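Local coordinates for protein glycosyltransferase Gtf1 (PDB 4PQG) that is a glycosyltransferase from Streptococcus pneumoniae with a GT-B type fold and an added extended beta-sheet domain, and holds uridine-5'-diphosphate in a pocket, at residues K348-A353 and L360-Y365. Numbering follows the deposited sequence.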
# COMPACT_ATOMS: atom_id res chain seq x y z
N LYS A 348 -20.53 -4.78 15.77
CA LYS A 348 -21.73 -4.55 16.61
C LYS A 348 -23.07 -4.66 15.86
O LYS A 348 -24.07 -5.16 16.40
CB LYS A 348 -21.62 -3.21 17.34
CG LYS A 348 -20.39 -3.14 18.24
CD LYS A 348 -20.47 -1.99 19.23
CE LYS A 348 -19.33 -2.07 20.23
NZ LYS A 348 -19.55 -1.09 21.33
N ALA A 349 -23.08 -4.20 14.61
CA ALA A 349 -24.25 -4.33 13.75
C ALA A 349 -24.55 -5.80 13.45
O ALA A 349 -25.72 -6.23 13.49
CB ALA A 349 -24.05 -3.55 12.46
N VAL A 350 -23.50 -6.56 13.15
CA VAL A 350 -23.63 -7.98 12.84
C VAL A 350 -24.11 -8.77 14.06
O VAL A 350 -24.99 -9.61 13.93
CB VAL A 350 -22.36 -8.58 12.19
CG1 VAL A 350 -22.47 -10.09 12.01
CG2 VAL A 350 -22.12 -7.92 10.84
N ILE A 351 -23.54 -8.49 15.24
CA ILE A 351 -24.01 -9.07 16.51
C ILE A 351 -25.52 -8.87 16.69
O ILE A 351 -26.23 -9.79 17.10
CB ILE A 351 -23.24 -8.52 17.73
CG1 ILE A 351 -21.78 -8.96 17.68
CG2 ILE A 351 -23.89 -8.95 19.06
CD1 ILE A 351 -20.88 -8.10 18.56
N GLU A 352 -25.99 -7.67 16.36
CA GLU A 352 -27.38 -7.29 16.51
C GLU A 352 -28.27 -8.00 15.48
O GLU A 352 -29.29 -8.58 15.84
CB GLU A 352 -27.51 -5.76 16.42
CG GLU A 352 -28.90 -5.19 16.63
CD GLU A 352 -29.40 -5.27 18.07
OE1 GLU A 352 -28.57 -5.41 19.00
OE2 GLU A 352 -30.63 -5.19 18.25
N ALA A 353 -27.86 -7.97 14.22
CA ALA A 353 -28.61 -8.62 13.15
C ALA A 353 -28.71 -10.12 13.37
O ALA A 353 -29.70 -10.75 12.98
CB ALA A 353 -28.00 -8.31 11.79
N LEU A 360 -26.23 -15.80 10.15
CA LEU A 360 -25.26 -14.77 9.75
C LEU A 360 -23.82 -15.09 10.13
O LEU A 360 -23.55 -15.45 11.27
CB LEU A 360 -25.62 -13.43 10.37
CG LEU A 360 -26.57 -12.52 9.61
CD1 LEU A 360 -26.61 -11.17 10.31
CD2 LEU A 360 -26.16 -12.39 8.15
N THR A 361 -22.90 -14.96 9.17
CA THR A 361 -21.47 -14.90 9.49
C THR A 361 -20.83 -13.65 8.89
O THR A 361 -21.37 -13.05 7.97
CB THR A 361 -20.69 -16.13 9.02
OG1 THR A 361 -20.99 -16.36 7.64
CG2 THR A 361 -21.03 -17.36 9.87
N PHE A 362 -19.67 -13.27 9.43
CA PHE A 362 -18.99 -12.02 9.06
C PHE A 362 -17.50 -12.26 9.14
O PHE A 362 -16.96 -12.40 10.23
CB PHE A 362 -19.40 -10.88 10.02
CG PHE A 362 -18.76 -9.53 9.71
CD1 PHE A 362 -18.43 -9.16 8.40
CD2 PHE A 362 -18.54 -8.61 10.73
CE1 PHE A 362 -17.87 -7.91 8.13
CE2 PHE A 362 -17.99 -7.37 10.46
CZ PHE A 362 -17.65 -7.02 9.16
N ASP A 363 -16.85 -12.34 7.98
CA ASP A 363 -15.39 -12.49 7.89
C ASP A 363 -14.74 -11.15 7.60
O ASP A 363 -15.19 -10.40 6.73
CB ASP A 363 -15.01 -13.53 6.83
CG ASP A 363 -15.19 -14.96 7.32
OD1 ASP A 363 -15.27 -15.18 8.56
OD2 ASP A 363 -15.23 -15.87 6.47
N ILE A 364 -13.68 -10.85 8.37
CA ILE A 364 -12.99 -9.56 8.31
C ILE A 364 -11.55 -9.77 7.81
O ILE A 364 -10.73 -10.36 8.51
CB ILE A 364 -13.00 -8.84 9.69
CG1 ILE A 364 -14.44 -8.52 10.12
CG2 ILE A 364 -12.19 -7.56 9.65
CD1 ILE A 364 -14.58 -8.13 11.60
N TYR A 365 -11.28 -9.29 6.61
CA TYR A 365 -9.95 -9.41 5.98
C TYR A 365 -9.15 -8.12 6.15
O TYR A 365 -9.71 -7.04 6.09
CB TYR A 365 -10.09 -9.75 4.50
CG TYR A 365 -10.61 -11.14 4.27
CD1 TYR A 365 -9.74 -12.20 4.04
CD2 TYR A 365 -11.98 -11.41 4.31
CE1 TYR A 365 -10.21 -13.49 3.84
CE2 TYR A 365 -12.46 -12.69 4.12
CZ TYR A 365 -11.57 -13.73 3.89
OH TYR A 365 -12.06 -15.00 3.70
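The first torsion of V350 sets CG1 trans to its own backbone nitrogen (chi1 174°) and CG2 beside that nitrogen, anti to the carbonyl carbon, so that both methyls reach the side chain of F362. On the strand, F362 holds CG trans to N as well (chi1 -179°), which turns CD2 and CG of the ring to the valine. The two methyls divide the work: V350 CG2 lies 3.6 Å from F362 CD2, with F362 CG close by, approaching the ring at a slant. V350 CG1 rests 3.7 Å from F362 CB, at the root of the side chain. One turn further along the helix, the methyl of A353 meets a single branch of L360, with A353 CB 3.5 Å from L360 CD1. The same leucine methyl sits 3.9 Å from the carbonyl carbon of A353, close against the helix backbone. Within the strand, I364 CG1 lies over one face of the F362 ring, 3.6 Å above its plane and offset toward the rim, so the ring packs against I364 as well as V350.

All four residues are buried and the interface between the segments is apolar. It illustrates how a beta-alpha-beta crossover closes: strand 330-334, helix 343-353 and strand 361-365 form the unit, and V350 meets F362 in the strand, while A353, one turn on, meets L360 just before the strand begins. Y365, at the far end of this strand, touches the bound UDP. Backbone hydrogen bonds tie strand 361-365 to strand 330-334 on one flank and to strand 387-391 on the other, while A349 and A353 pack against helix 458-474.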